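Local coordinates for alpha-toxin (Clostridium novyi, PDB 2VK9), which is a clostridial toxin whose catalytic fragment combines a GT-A type glycosyltransferase fold with an N-terminal helical domain, at residues Ala12-Lys17 / Ser66-Ala71; Leu55-Gln60 / Asn74-Leu79. One frame throughout, in Å; residues are numbered along the deposited sequence.

Interaction 1. Residues Ala12-Lys17 / Ser66-Ala71; sequences ASIPLK and SGRNLA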
ATOM      1  N   ALA A  12       5.697 -33.606 -25.142  1.00 39.92           N
ATOM      2  CA  ALA A  12       4.269 -33.648 -24.871  1.00 39.21           C
ATOM      3  C   ALA A  12       3.539 -34.734 -25.670  1.00 38.75           C
ATOM      4  O   ALA A  12       2.306 -34.733 -25.754  1.00 38.85           O
ATOM      5  CB  ALA A  12       3.659 -32.292 -25.156  1.00 39.21           C
ATOM      6  N   SER A  13       4.287 -35.664 -26.251  1.00 37.92           N
ATOM      7  CA  SER A  13       3.672 -36.717 -27.031  1.00 37.15           C
ATOM      8  C   SER A  13       3.318 -37.932 -26.181  1.00 36.52           C
ATOM      9  O   SER A  13       4.104 -38.362 -25.355  1.00 36.63           O
ATOM     10  CB  SER A  13       4.573 -37.115 -28.200  1.00 37.28           C
ATOM     11  OG  SER A  13       5.500 -38.095 -27.806  1.00 37.05           O
ATOM     12  N   ILE A  14       2.116 -38.458 -26.384  1.00 35.92           N
ATOM     13  CA  ILE A  14       1.695 -39.730 -25.817  1.00 35.21           C
ATOM     14  C   ILE A  14       1.592 -40.716 -26.974  1.00 34.86           C
ATOM     15  O   ILE A  14       0.920 -40.424 -27.956  1.00 34.82           O
ATOM     16  CB  ILE A  14       0.317 -39.607 -25.120  1.00 35.32           C
ATOM     17  CG1 ILE A  14       0.364 -38.608 -23.949  1.00 34.66           C
ATOM     18  CG2 ILE A  14      -0.214 -40.980 -24.688  1.00 35.48           C
ATOM     19  CD1 ILE A  14       1.350 -38.938 -22.840  1.00 34.59           C
ATOM     20  N   PRO A  15       2.264 -41.880 -26.867  1.00 34.58           N
ATOM     21  CA  PRO A  15       2.333 -42.885 -27.941  1.00 34.22           C
ATOM     22  C   PRO A  15       0.979 -43.218 -28.552  1.00 33.88           C
ATOM     23  O   PRO A  15       0.045 -43.567 -27.838  1.00 33.95           O
ATOM     24  CB  PRO A  15       2.897 -44.120 -27.237  1.00 34.05           C
ATOM     25  CG  PRO A  15       3.640 -43.602 -26.088  1.00 34.28           C
ATOM     26  CD  PRO A  15       3.020 -42.303 -25.673  1.00 34.60           C
ATOM     27  N   LEU A  16       0.862 -43.056 -29.852  1.00 33.75           N
ATOM     28  CA  LEU A  16      -0.331 -43.357 -30.636  1.00 33.51           C
ATOM     29  C   LEU A  16      -1.511 -42.496 -30.199  1.00 33.44           C
ATOM     30  O   LEU A  16      -2.697 -42.920 -30.433  1.00 34.43           O
ATOM     31  CB  LEU A  16      -0.689 -44.840 -30.518  1.00 32.41           C
ATOM     32  CG  LEU A  16       0.324 -45.830 -31.098  1.00 31.26           C
ATOM     33  CD1 LEU A  16      -0.091 -47.261 -30.793  1.00 32.78           C
ATOM     34  CD2 LEU A  16       0.484 -45.620 -32.595  1.00 34.01           C
ATOM     35  N   LYS A  17      -1.304 -41.334 -29.655  1.00 34.26           N
ATOM     36  CA  LYS A  17      -2.384 -40.402 -29.343  1.00 34.75           C
ATOM     37  C   LYS A  17      -2.443 -39.294 -30.385  1.00 35.48           C
ATOM     38  O   LYS A  17      -1.453 -38.591 -30.608  1.00 35.41           O
ATOM     39  CB  LYS A  17      -2.236 -39.819 -27.935  1.00 34.46           C
ATOM     40  CG  LYS A  17      -3.079 -38.605 -27.694  1.00 34.16           C
ATOM     41  CD  LYS A  17      -3.274 -38.321 -26.224  1.00 35.32           C
ATOM     42  CE  LYS A  17      -4.394 -37.308 -26.056  1.00 35.39           C
ATOM     43  NZ  LYS A  17      -5.021 -37.331 -24.725  1.00 35.83           N
ATOM     44  N   SER A  66      -5.722 -35.299 -19.507  1.00 31.69           N
ATOM     45  CA  SER A  66      -4.795 -35.586 -20.604  1.00 30.88           C
ATOM     46  C   SER A  66      -3.399 -35.868 -20.113  1.00 30.62           C
ATOM     47  O   SER A  66      -2.959 -35.319 -19.113  1.00 31.06           O
ATOM     48  CB  SER A  66      -4.732 -34.435 -21.596  1.00 30.83           C
ATOM     49  OG  SER A  66      -3.708 -34.664 -22.546  1.00 29.84           O
ATOM     50  N   GLY A  67      -2.699 -36.722 -20.842  1.00 30.24           N
ATOM     51  CA  GLY A  67      -1.353 -37.106 -20.482  1.00 29.53           C
ATOM     52  C   GLY A  67      -0.359 -36.053 -20.875  1.00 29.24           C
ATOM     53  O   GLY A  67       0.786 -36.111 -20.448  1.00 29.34           O
ATOM     54  N   ARG A  68      -0.804 -35.092 -21.687  1.00 29.39           N
ATOM     55  CA  ARG A  68       0.041 -33.990 -22.177  1.00 29.48           C
ATOM     56  C   ARG A  68       0.190 -32.865 -21.155  1.00 29.80           C
ATOM     57  O   ARG A  68       1.072 -32.025 -21.292  1.00 29.87           O
ATOM     58  CB  ARG A  68      -0.520 -33.403 -23.481  1.00 29.29           C
ATOM     59  CG  ARG A  68      -0.807 -34.422 -24.563  1.00 29.09           C
ATOM     60  CD  ARG A  68      -0.911 -33.821 -25.955  1.00 28.12           C
ATOM     61  NE  ARG A  68      -0.393 -34.780 -26.936  1.00 28.92           N
ATOM     62  CZ  ARG A  68      -1.117 -35.410 -27.857  1.00 29.08           C
ATOM     63  NH1 ARG A  68      -2.415 -35.189 -27.975  1.00 29.24           N
ATOM     64  NH2 ARG A  68      -0.532 -36.263 -28.679  1.00 30.41           N
ATOM     65  N   ASN A  69      -0.672 -32.856 -20.137  1.00 30.22           N
ATOM     66  CA  ASN A  69      -0.737 -31.756 -19.178  1.00 30.73           C
ATOM     67  C   ASN A  69       0.549 -31.430 -18.457  1.00 31.26           C
ATOM     68  O   ASN A  69       0.911 -30.264 -18.351  1.00 31.86           O
ATOM     69  CB  ASN A  69      -1.848 -31.976 -18.165  1.00 30.51           C
ATOM     70  CG  ASN A  69      -3.212 -31.731 -18.748  1.00 30.57           C
ATOM     71  OD1 ASN A  69      -3.344 -31.318 -19.899  1.00 30.10           O
ATOM     72  ND2 ASN A  69      -4.246 -31.987 -17.954  1.00 31.07           N
ATOM     73  N   LEU A  70       1.230 -32.455 -17.940  1.00 31.85           N
ATOM     74  CA  LEU A  70       2.456 -32.232 -17.181  1.00 32.13           C
ATOM     75  C   LEU A  70       3.529 -31.580 -18.044  1.00 32.13           C
ATOM     76  O   LEU A  70       4.197 -30.650 -17.627  1.00 32.60           O
ATOM     77  CB  LEU A  70       2.975 -33.550 -16.603  1.00 33.51           C
ATOM     78  CG  LEU A  70       4.252 -33.466 -15.763  1.00 34.05           C
ATOM     79  CD1 LEU A  70       4.022 -32.616 -14.522  1.00 34.45           C
ATOM     80  CD2 LEU A  70       4.740 -34.855 -15.384  1.00 32.20           C
ATOM     81  N   ALA A  71       3.637 -32.059 -19.287  1.00 32.13           N
ATOM     82  CA  ALA A  71       4.572 -31.481 -20.231  1.00 32.32           C
ATOM     83  C   ALA A  71       4.232 -30.016 -20.516  1.00 32.56           C
ATOM     84  O   ALA A  71       5.122 -29.164 -20.599  1.00 32.41           O
ATOM     85  CB  ALA A  71       4.585 -32.283 -21.513  1.00 32.11           C
TER
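Arg68 reaches across to the loop Ala12-Lys17 and lies against Ala12 and Lys17, the two residues of that loop that lose most surface to the contact. Its guanidinium is held at its edge by two main-chain carbonyls. NE donates to Ala12 O at 2.9 Å, with the oxygen practically in the guanidinium plane and the donor nearly along the C=O axis. NH2 gives a longer bond to Lys17 O, 3.2 Å, and here the nitrogen stands above the carbonyl plane, 55° out of it. The third nitrogen, NH1, turns to Glu20, with which it forms a salt bridge, and to the carbonyl of Arg18. Between them these acceptors engage all three nitrogens and would fix the rotation of the group.

Lys17 supplies the cover. CG is anti to the backbone N (chi1 164°), close to Arg68 NH1 and NH2, and the extended chain continues from there. The side chain passes Arg68 at a slant, with CD over one guanidinium face, 3.6 Å above the plane and toward its rim. The lysine touches the guanidinium through its aliphatic part, while NZ stays 4.7 Å from Arg68 NH1. Glu20, salt-bridged to Arg68 and in a long, weak ion pair with Lys17 NZ, may offset the repulsion.

The setting is the N-terminal helical domain of the toxin, where the loop ahead of helix 21-35 meets the turn that leads into helix 69-90. That turn is a type I beta turn from Ser66 to Asn69. Ser66 OG accepts from Arg68 N at 3.1 Å, a capping bond ahead of the helix, while also bonding the hydroxyl of Tyr59. A type II turn from Ile14 to Lys17 brings the second carbonyl round to the guanidinium.

Ala12 makes the apolar side of the contact, its CB 3.8 Å from CB of Ala71, while Ile14 lays CD1 against Gly67 O.

Interaction 2. Residues Leu55-Gln60 / Asn74-Leu79; sequences LVDNYQ and NFRDSL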
ATOM      1  N   LEU A  55      -3.795 -20.536 -24.358  1.00 34.27           N
ATOM      2  CA  LEU A  55      -3.937 -21.767 -25.132  1.00 34.27           C
ATOM      3  C   LEU A  55      -3.645 -23.015 -24.289  1.00 34.54           C
ATOM      4  O   LEU A  55      -4.370 -24.004 -24.373  1.00 34.48           O
ATOM      5  CB  LEU A  55      -3.093 -21.722 -26.413  1.00 33.80           C
ATOM      6  CG  LEU A  55      -3.428 -20.631 -27.448  1.00 32.85           C
ATOM      7  CD1 LEU A  55      -2.472 -20.693 -28.604  1.00 31.55           C
ATOM      8  CD2 LEU A  55      -4.862 -20.689 -27.964  1.00 32.28           C
ATOM      9  N   VAL A  56      -2.610 -22.951 -23.458  1.00 34.93           N
ATOM     10  CA  VAL A  56      -2.323 -24.022 -22.516  1.00 35.50           C
ATOM     11  C   VAL A  56      -3.508 -24.241 -21.568  1.00 36.36           C
ATOM     12  O   VAL A  56      -3.943 -25.383 -21.367  1.00 36.79           O
ATOM     13  CB  VAL A  56      -1.031 -23.745 -21.726  1.00 35.46           C
ATOM     14  CG1 VAL A  56      -0.883 -24.710 -20.549  1.00 34.98           C
ATOM     15  CG2 VAL A  56       0.172 -23.846 -22.649  1.00 35.44           C
ATOM     16  N   ASP A  57      -4.032 -23.149 -21.002  1.00 36.95           N
ATOM     17  CA  ASP A  57      -5.194 -23.217 -20.115  1.00 37.30           C
ATOM     18  C   ASP A  57      -6.365 -23.901 -20.806  1.00 37.17           C
ATOM     19  O   ASP A  57      -6.931 -24.844 -20.256  1.00 37.33           O
ATOM     20  CB  ASP A  57      -5.613 -21.818 -19.642  1.00 37.89           C
ATOM     21  CG  ASP A  57      -5.057 -21.459 -18.266  1.00 39.39           C
ATOM     22  OD1 ASP A  57      -5.013 -22.346 -17.383  1.00 41.07           O
ATOM     23  OD2 ASP A  57      -4.674 -20.278 -18.060  1.00 41.07           O
ATOM     24  N   ASN A  58      -6.712 -23.428 -22.005  1.00 36.92           N
ATOM     25  CA  ASN A  58      -7.795 -24.008 -22.801  1.00 37.27           C
ATOM     26  C   ASN A  58      -7.655 -25.519 -22.993  1.00 37.32           C
ATOM     27  O   ASN A  58      -8.637 -26.268 -22.850  1.00 37.43           O
ATOM     28  CB  ASN A  58      -7.903 -23.338 -24.176  1.00 37.45           C
ATOM     29  CG  ASN A  58      -8.440 -21.915 -24.107  1.00 38.69           C
ATOM     30  OD1 ASN A  58      -8.864 -21.430 -23.053  1.00 40.08           O
ATOM     31  ND2 ASN A  58      -8.421 -21.237 -25.247  1.00 39.56           N
ATOM     32  N   TYR A  59      -6.438 -25.959 -23.320  1.00 37.01           N
ATOM     33  CA  TYR A  59      -6.172 -27.379 -23.478  1.00 36.48           C
ATOM     34  C   TYR A  59      -6.419 -28.115 -22.170  1.00 36.43           C
ATOM     35  O   TYR A  59      -7.197 -29.064 -22.131  1.00 36.66           O
ATOM     36  CB  TYR A  59      -4.748 -27.652 -23.973  1.00 36.06           C
ATOM     37  CG  TYR A  59      -4.502 -29.134 -24.153  1.00 35.83           C
ATOM     38  CD1 TYR A  59      -4.709 -29.747 -25.387  1.00 35.03           C
ATOM     39  CD2 TYR A  59      -4.105 -29.934 -23.075  1.00 34.81           C
ATOM     40  CE1 TYR A  59      -4.503 -31.100 -25.547  1.00 34.70           C
ATOM     41  CE2 TYR A  59      -3.902 -31.282 -23.229  1.00 34.41           C
ATOM     42  CZ  TYR A  59      -4.103 -31.863 -24.464  1.00 34.99           C
ATOM     43  OH  TYR A  59      -3.909 -33.212 -24.623  1.00 35.28           O
ATOM     44  N   GLN A  60      -5.763 -27.659 -21.105  1.00 36.28           N
ATOM     45  CA  GLN A  60      -5.864 -28.282 -19.789  1.00 36.08           C
ATOM     46  C   GLN A  60      -7.283 -28.259 -19.233  1.00 36.23           C
ATOM     47  O   GLN A  60      -7.644 -29.049 -18.355  1.00 36.53           O
ATOM     48  CB  GLN A  60      -4.934 -27.582 -18.816  1.00 36.00           C
ATOM     49  CG  GLN A  60      -3.485 -27.780 -19.125  1.00 35.90           C
ATOM     50  CD  GLN A  60      -2.590 -27.234 -18.047  1.00 36.54           C
ATOM     51  OE1 GLN A  60      -2.858 -26.178 -17.464  1.00 36.56           O
ATOM     52  NE2 GLN A  60      -1.504 -27.945 -17.777  1.00 37.20           N
ATOM     53  N   ASN A  74       5.119 -27.729 -17.534  1.00 35.52           N
ATOM     54  CA  ASN A  74       6.547 -27.422 -17.621  1.00 35.92           C
ATOM     55  C   ASN A  74       6.823 -26.422 -18.735  1.00 35.98           C
ATOM     56  O   ASN A  74       7.650 -25.527 -18.584  1.00 36.30           O
ATOM     57  CB  ASN A  74       7.383 -28.680 -17.860  1.00 36.17           C
ATOM     58  CG  ASN A  74       7.426 -29.606 -16.653  1.00 36.90           C
ATOM     59  OD1 ASN A  74       7.095 -29.217 -15.531  1.00 37.66           O
ATOM     60  ND2 ASN A  74       7.844 -30.843 -16.885  1.00 36.96           N
ATOM     61  N   PHE A  75       6.128 -26.582 -19.856  1.00 35.85           N
ATOM     62  CA  PHE A  75       6.250 -25.650 -20.958  1.00 36.04           C
ATOM     63  C   PHE A  75       5.807 -24.263 -20.522  1.00 36.57           C
ATOM     64  O   PHE A  75       6.466 -23.272 -20.838  1.00 37.02           O
ATOM     65  CB  PHE A  75       5.424 -26.111 -22.158  1.00 35.70           C
ATOM     66  CG  PHE A  75       5.184 -25.033 -23.180  1.00 35.34           C
ATOM     67  CD1 PHE A  75       6.227 -24.558 -23.973  1.00 34.63           C
ATOM     68  CD2 PHE A  75       3.911 -24.492 -23.351  1.00 35.04           C
ATOM     69  CE1 PHE A  75       6.007 -23.558 -24.912  1.00 34.04           C
ATOM     70  CE2 PHE A  75       3.678 -23.490 -24.304  1.00 34.40           C
ATOM     71  CZ  PHE A  75       4.728 -23.022 -25.079  1.00 34.25           C
ATOM     72  N   ARG A  76       4.692 -24.197 -19.797  1.00 36.88           N
ATOM     73  CA  ARG A  76       4.158 -22.926 -19.315  1.00 37.02           C
ATOM     74  C   ARG A  76       5.176 -22.218 -18.420  1.00 37.35           C
ATOM     75  O   ARG A  76       5.368 -21.010 -18.536  1.00 37.60           O
ATOM     76  CB  ARG A  76       2.825 -23.123 -18.592  1.00 36.80           C
ATOM     77  CG  ARG A  76       2.316 -21.878 -17.899  1.00 36.83           C
ATOM     78  CD  ARG A  76       1.182 -22.202 -16.969  1.00 36.48           C
ATOM     79  NE  ARG A  76      -0.102 -22.057 -17.638  1.00 36.46           N
ATOM     80  CZ  ARG A  76      -1.160 -22.818 -17.391  1.00 37.15           C
ATOM     81  NH1 ARG A  76      -1.092 -23.802 -16.501  1.00 37.02           N
ATOM     82  NH2 ARG A  76      -2.285 -22.606 -18.049  1.00 37.28           N
ATOM     83  N   ASP A  77       5.846 -22.975 -17.557  1.00 37.51           N
ATOM     84  CA  ASP A  77       6.884 -22.417 -16.700  1.00 37.75           C
ATOM     85  C   ASP A  77       7.954 -21.660 -17.470  1.00 37.45           C
ATOM     86  O   ASP A  77       8.546 -20.727 -16.940  1.00 37.53           O
ATOM     87  CB  ASP A  77       7.540 -23.512 -15.859  1.00 38.12           C
ATOM     88  CG  ASP A  77       6.652 -23.990 -14.716  1.00 39.79           C
ATOM     89  OD1 ASP A  77       5.563 -23.405 -14.489  1.00 40.63           O
ATOM     90  OD2 ASP A  77       7.053 -24.963 -14.038  1.00 41.80           O
ATOM     91  N   SER A  78       8.201 -22.059 -18.714  1.00 37.27           N
ATOM     92  CA  SER A  78       9.243 -21.412 -19.514  1.00 37.37           C
ATOM     93  C   SER A  78       8.770 -20.085 -20.092  1.00 37.32           C
ATOM     94  O   SER A  78       9.587 -19.245 -20.471  1.00 37.37           O
ATOM     95  CB  SER A  78       9.777 -22.340 -20.618  1.00 37.41           C
ATOM     96  OG  SER A  78       8.775 -22.683 -21.562  1.00 37.56           O
ATOM     97  N   LEU A  79       7.452 -19.905 -20.160  1.00 37.15           N
ATOM     98  CA  LEU A  79       6.868 -18.611 -20.488  1.00 36.98           C
ATOM     99  C   LEU A  79       7.224 -17.577 -19.412  1.00 37.20           C
ATOM    100  O   LEU A  79       7.447 -16.409 -19.717  1.00 37.06           O
ATOM    101  CB  LEU A  79       5.352 -18.728 -20.622  1.00 36.64           C
ATOM    102  CG  LEU A  79       4.768 -19.782 -21.558  1.00 36.22           C
ATOM    103  CD1 LEU A  79       3.250 -19.800 -21.420  1.00 35.81           C
ATOM    104  CD2 LEU A  79       5.175 -19.547 -23.004  1.00 35.50           C
TER
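Arg76 of helix 74-79 meets Val56, Asp57 and Gln60 of helix 55-60, joining two nearly antiparallel members of the N-terminal helical domain. The segment axes come no closer than 11.2 Å and make an angle of 160°, a separation spanned by the long arginine. From CB the chain leaves with CG anti to the backbone N (chi1 172°), and CB, CG and CD carry it across the gap before it bends at chi3. NE, 4.0 Å from Val56 CG1, donates to the side-chain oxygen of Asn53, one turn before Asp57 on the facing helix. CZ rests on the same methyl, which lies over one guanidinium face, offset toward the rim. At the tip the two nitrogens part: NH2 forms a salt bridge with Asp57 OD1 at 2.8 Å, the carboxylate plane turned 50° from the guanidinium. NH1 pairs with Glu73 in a salt bridge and adds only a weak hydrogen bond to Gln60 OE1, 3.1 Å long. Glu73 also accepts from Gln60 NE2, linking the amide and the guanidinium a second time. The other methyl of Val56, CG2, meets the edge of the Phe75 ring, 3.9 Å from CD2.

In the fold
From the N terminus the chain passes through the loop holding 12-17, then helices 21-35 and 42-62, and turns back into helix 69-90. Interaction 1 closes the longer loop, bringing 66-71 back to 12-17 after 48 intervening residues, most of them helical. Interaction 2 closes the short hairpin between helices 42-62 and 69-90. Because 55-60 lies between the segments of interaction 1 and 74-79 lies beyond them, the two loops cross. Helix 69-90 serves both, its beginning meeting the N-terminal loop and its next turns helix 42-62. The centres are 13 Å apart, and Tyr59, which lies on segment 55-60, links the two contacts.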